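Local coordinates for protein periplasmic beta-glucosidase (PDB 6R5T) that probably hydrolyses terminal, non-reducing beta-D-glucosyl residues, releasing beta-D-glucose, as a periplasmic glycoside hydrolase of family 3, at residues G250-K260 / G282-Y292. The protein carries 1 engineered substitution. Residues are numbered along the deposited sequence; the frame is centred on the assembly and turned at random.
Sequences GLTISNHGAVK and GVDMNMNDDLY. Engineered in segment 250-260: Asn255 (natural residue Asp). With BGC (beta-D-glucopyranose), chain C; GAL (beta-D-galactopyranose), chain B.
Asn288 lays its CB over one face of the His256 imidazole, a CH-pi contact 4.1 Å from CB to the ring centroid, with its amide turned 42° from the ring plane. Met287 SD and the sugars approach the same ring obliquely. The Tyr292 ring meets Val259 CG2 obliquely; within 282-292, Asn286 CB lies over one of its faces and Val283 O stands at its edge, accepting from Tyr292 OH. The segments carry the last two strands, 251-253 and 286-287, of the family's TIM-like barrel; His256 and Met287 lie at the sugar end, whereas Tyr292 packs against helix 271-281. Ile253 and Met285 form the bridge, flanked by bonds from Met285 N to Thr252 O and, at 2.8 Å, from Ser254 N to Met285 O. At the start of the pairing, Thr252 OG1 donates to Gly282 O in the carbonyl plane (2.6 Å) and accepts from Asp284 N. Thr252 N meets Asp284 OD2 from above the carboxylate plane, while Asp284 OD1 is held by Arg312. Ser254 OG takes the Met287 N-H almost straight, at 172°, and gives its own proton to Asn255 O. Asn255, engineered from Asp, points its CB away from 282-292, and its OD1 lies 3.3 Å from C5 of the glucose. In Met287, CG is anti to N (chi1 -173°) and the chain bends at chi3, bringing CE to 3.8 Å from the glucose O3. Asp289 OD1 closes an Asx turn with Leu291 N, and OD2 accepts from Lys260 N (3.0 Å) across the contact; a water 2.7 Å from Asp289 OD2 accepts from Val259 N.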
loop_
_atom_site.group_PDB
_atom_site.type_symbol
_atom_site.label_atom_id
_atom_site.label_comp_id
_atom_site.label_asym_id
_atom_site.label_seq_id
_atom_site.Cartn_x
_atom_site.Cartn_y
_atom_site.Cartn_z
ATOM N N GLY A 250 16.896 -3.811 -29.262
ATOM C CA GLY A 250 17.595 -4.967 -28.726
ATOM C C GLY A 250 16.659 -6.129 -28.458
ATOM O O GLY A 250 15.600 -6.290 -29.132
ATOM N N LEU A 251 17.073 -6.967 -27.527
ATOM C CA LEU A 251 16.500 -8.280 -27.251
ATOM C C LEU A 251 15.600 -8.213 -26.001
ATOM O O LEU A 251 16.080 -7.733 -24.925
ATOM C CB LEU A 251 17.657 -9.241 -27.016
ATOM C CG LEU A 251 17.278 -10.669 -26.683
ATOM C CD1 LEU A 251 16.529 -11.294 -27.841
ATOM C CD2 LEU A 251 18.520 -11.479 -26.327
ATOM N N THR A 252 14.376 -8.696 -26.094
ATOM C CA THR A 252 13.551 -8.895 -24.877
ATOM C C THR A 252 13.653 -10.337 -24.401
ATOM O O THR A 252 13.516 -11.303 -25.208
ATOM C CB THR A 252 12.121 -8.449 -25.120
ATOM O OG1 THR A 252 11.621 -9.161 -26.258
ATOM C CG2 THR A 252 12.014 -6.961 -25.387
ATOM N N ILE A 253 13.821 -10.538 -23.112
ATOM C CA ILE A 253 13.993 -11.867 -22.521
ATOM C C ILE A 253 12.900 -12.039 -21.480
ATOM O O ILE A 253 12.781 -11.173 -20.609
ATOM C CB ILE A 253 15.380 -12.022 -21.891
ATOM C CG1 ILE A 253 16.472 -11.657 -22.887
ATOM C CG2 ILE A 253 15.531 -13.400 -21.284
ATOM C CD1 ILE A 253 17.874 -11.734 -22.338
ATOM N N SER A 254 12.183 -13.152 -21.539
ATOM C CA SER A 254 11.203 -13.494 -20.494
ATOM C C SER A 254 11.943 -13.794 -19.200
ATOM O O SER A 254 13.133 -14.159 -19.143
ATOM C CB SER A 254 10.347 -14.652 -20.891
ATOM O OG SER A 254 10.990 -15.853 -20.515
ATOM N N ASN A 255 11.203 -13.672 -18.126
ATOM C CA ASN A 255 11.698 -14.152 -16.846
ATOM C C ASN A 255 11.494 -15.660 -16.764
ATOM O O ASN A 255 10.948 -16.341 -17.685
ATOM C CB ASN A 255 11.001 -13.332 -15.758
ATOM C CG ASN A 255 11.911 -12.946 -14.632
ATOM O OD1 ASN A 255 12.504 -13.838 -14.040
ATOM N ND2 ASN A 255 11.985 -11.629 -14.345
ATOM N N HIS A 256 11.838 -16.200 -15.639
ATOM C CA HIS A 256 12.067 -17.643 -15.501
ATOM C C HIS A 256 10.728 -18.381 -15.396
ATOM O O HIS A 256 10.034 -18.193 -14.403
ATOM C CB HIS A 256 12.953 -17.814 -14.282
ATOM C CG HIS A 256 13.401 -19.204 -14.144
ATOM N ND1 HIS A 256 12.534 -20.241 -13.858
ATOM C CD2 HIS A 256 14.635 -19.750 -14.296
ATOM C CE1 HIS A 256 13.213 -21.375 -13.853
ATOM N NE2 HIS A 256 14.500 -21.090 -14.081
ATOM N N GLY A 257 10.294 -19.140 -16.419
ATOM C CA GLY A 257 8.967 -19.760 -16.397
ATOM C C GLY A 257 7.814 -18.749 -16.576
ATOM O O GLY A 257 6.673 -19.089 -16.331
ATOM N N ALA A 258 8.121 -17.512 -16.951
ATOM C CA ALA A 258 7.118 -16.417 -17.022
ATOM C C ALA A 258 6.058 -16.697 -18.095
ATOM O O ALA A 258 4.895 -16.330 -17.891
ATOM C CB ALA A 258 7.812 -15.116 -17.313
ATOM N N VAL A 259 6.442 -17.271 -19.232
ATOM C CA VAL A 259 5.425 -17.564 -20.280
ATOM C C VAL A 259 4.413 -18.557 -19.715
ATOM O O VAL A 259 3.196 -18.350 -19.789
ATOM C CB VAL A 259 6.072 -18.041 -21.589
ATOM C CG1 VAL A 259 5.000 -18.411 -22.579
ATOM C CG2 VAL A 259 7.045 -16.995 -22.141
ATOM N N LYS A 260 4.870 -19.654 -19.125
ATOM C CA LYS A 260 3.924 -20.627 -18.557
ATOM C C LYS A 260 3.090 -20.031 -17.430
ATOM O O LYS A 260 1.916 -20.399 -17.272
ATOM C CB LYS A 260 4.769 -21.821 -18.103
ATOM C CG LYS A 260 3.944 -22.970 -17.591
ATOM C CD LYS A 260 4.802 -24.200 -17.277
ATOM C CE LYS A 260 3.931 -25.310 -16.734
ATOM N NZ LYS A 260 4.703 -26.551 -16.470
ATOM N N GLY A 282 5.604 -9.239 -27.575
ATOM C CA GLY A 282 6.958 -8.753 -27.857
ATOM C C GLY A 282 8.036 -9.421 -27.033
ATOM O O GLY A 282 9.139 -8.848 -26.980
ATOM N N VAL A 283 7.792 -10.610 -26.477
ATOM C CA VAL A 283 8.851 -11.367 -25.762
ATOM C C VAL A 283 9.639 -12.186 -26.793
ATOM O O VAL A 283 9.000 -12.994 -27.494
ATOM C CB VAL A 283 8.252 -12.265 -24.689
ATOM C CG1 VAL A 283 9.323 -13.124 -24.075
ATOM C CG2 VAL A 283 7.531 -11.454 -23.627
ATOM N N ASP A 284 10.927 -11.929 -26.921
ATOM C CA ASP A 284 11.754 -12.599 -27.967
ATOM C C ASP A 284 12.262 -13.945 -27.483
ATOM O O ASP A 284 12.202 -14.945 -28.241
ATOM C CB ASP A 284 12.943 -11.739 -28.375
ATOM C CG ASP A 284 12.592 -10.430 -29.030
ATOM O OD1 ASP A 284 11.450 -10.282 -29.631
ATOM O OD2 ASP A 284 13.442 -9.545 -28.967
ATOM N N MET A 285 12.780 -13.997 -26.273
ATOM C CA MET A 285 13.523 -15.181 -25.826
ATOM C C MET A 285 12.807 -15.737 -24.599
ATOM O O MET A 285 12.347 -14.971 -23.676
ATOM C CB MET A 285 14.989 -14.800 -25.607
ATOM C CG MET A 285 15.795 -15.798 -24.905
ATOM S SD MET A 285 17.563 -15.333 -25.189
ATOM C CE MET A 285 17.992 -16.518 -26.481
ATOM N N ASN A 286 12.636 -17.042 -24.609
ATOM C CA ASN A 286 11.845 -17.821 -23.631
ATOM C C ASN A 286 12.776 -18.509 -22.645
ATOM O O ASN A 286 13.519 -19.439 -23.034
ATOM C CB ASN A 286 10.997 -18.788 -24.449
ATOM C CG ASN A 286 10.187 -19.820 -23.706
ATOM O OD1 ASN A 286 10.031 -20.936 -24.252
ATOM N ND2 ASN A 286 9.637 -19.453 -22.550
ATOM N N MET A 287 12.728 -18.068 -21.392
ATOM C CA MET A 287 13.606 -18.610 -20.323
ATOM C C MET A 287 12.983 -19.853 -19.703
ATOM O O MET A 287 11.892 -19.792 -19.073
ATOM C CB MET A 287 13.927 -17.528 -19.286
ATOM C CG MET A 287 14.929 -17.912 -18.254
ATOM S SD MET A 287 15.247 -16.411 -17.221
ATOM C CE MET A 287 16.992 -16.551 -16.872
ATOM N N ASN A 288 13.701 -20.953 -19.865
ATOM C CA ASN A 288 13.627 -22.261 -19.184
ATOM C C ASN A 288 12.378 -23.095 -19.480
ATOM O O ASN A 288 12.545 -24.295 -19.486
ATOM C CB ASN A 288 13.922 -22.099 -17.698
ATOM C CG ASN A 288 14.958 -23.120 -17.265
ATOM O OD1 ASN A 288 16.026 -23.328 -17.883
ATOM N ND2 ASN A 288 14.568 -23.853 -16.245
ATOM N N ASP A 289 11.162 -22.567 -19.693
ATOM C CA ASP A 289 9.958 -23.447 -19.683
ATOM C C ASP A 289 9.754 -24.177 -21.025
ATOM O O ASP A 289 8.926 -25.105 -21.064
ATOM C CB ASP A 289 8.700 -22.738 -19.184
ATOM C CG ASP A 289 8.303 -21.535 -19.984
ATOM O OD1 ASP A 289 8.440 -21.598 -21.210
ATOM O OD2 ASP A 289 7.769 -20.571 -19.354
ATOM N N ASP A 290 10.510 -23.805 -22.056
ATOM C CA ASP A 290 10.496 -24.438 -23.396
ATOM C C ASP A 290 9.150 -24.334 -24.096
ATOM O O ASP A 290 8.958 -25.035 -25.078
ATOM C CB ASP A 290 10.959 -25.890 -23.301
ATOM C CG ASP A 290 12.445 -26.003 -23.069
ATOM O OD1 ASP A 290 13.165 -25.000 -23.207
ATOM O OD2 ASP A 290 12.864 -27.109 -22.721
ATOM N N LEU A 291 8.279 -23.421 -23.692
ATOM C CA LEU A 291 6.972 -23.318 -24.363
ATOM C C LEU A 291 7.169 -22.879 -25.811
ATOM O O LEU A 291 6.421 -23.359 -26.663
ATOM C CB LEU A 291 6.053 -22.349 -23.615
ATOM C CG LEU A 291 5.079 -23.031 -22.667
ATOM C CD1 LEU A 291 5.807 -23.830 -21.624
ATOM C CD2 LEU A 291 4.158 -22.025 -21.993
ATOM N N TYR A 292 8.129 -22.005 -26.102
ATOM C CA TYR A 292 8.292 -21.508 -27.483
ATOM C C TYR A 292 8.645 -22.689 -28.414
ATOM O O TYR A 292 8.046 -22.815 -29.489
ATOM C CB TYR A 292 9.348 -20.418 -27.600
ATOM C CG TYR A 292 8.891 -19.017 -27.266
ATOM C CD1 TYR A 292 7.792 -18.787 -26.449
ATOM C CD2 TYR A 292 9.605 -17.929 -27.711
ATOM C CE1 TYR A 292 7.378 -17.493 -26.170
ATOM C CE2 TYR A 292 9.210 -16.628 -27.433
ATOM C CZ TYR A 292 8.076 -16.416 -26.685
ATOM O OH TYR A 292 7.669 -15.154 -26.385
HETATM C C2 BGC C . 16.960 -13.097 -12.477
HETATM C C3 BGC C . 16.525 -14.476 -13.011
HETATM C C4 BGC C . 15.807 -15.180 -11.828
HETATM C C5 BGC C . 14.590 -14.308 -11.470
HETATM C C6 BGC C . 13.814 -14.838 -10.284
HETATM C C1 BGC C . 15.725 -12.336 -11.981
HETATM O O1 BGC C . 16.239 -11.170 -11.417
HETATM O O2 BGC C . 17.624 -12.281 -13.435
HETATM O O3 BGC C . 17.702 -15.229 -13.364
HETATM O O4 BGC C . 15.372 -16.470 -12.289
HETATM O O5 BGC C . 15.053 -13.088 -10.973
HETATM O O6 BGC C . 12.681 -14.000 -10.032
HETATM C C1 GAL B . 15.881 -17.599 -11.570
HETATM C C2 GAL B . 17.414 -17.726 -11.672
HETATM C C3 GAL B . 17.829 -19.006 -10.940
HETATM C C4 GAL B . 17.339 -18.907 -9.476
HETATM C C5 GAL B . 15.817 -18.656 -9.485
HETATM C C6 GAL B . 15.279 -18.410 -8.081
HETATM O O2 GAL B . 17.788 -17.776 -13.040
HETATM O O3 GAL B . 19.270 -19.078 -10.969
HETATM O O4 GAL B . 18.046 -17.773 -8.920
HETATM O O5 GAL B . 15.466 -17.437 -10.228
HETATM O O6 GAL B . 13.863 -18.111 -8.162
HETATM O O HOH W 1 9.238 -18.310 -19.796
#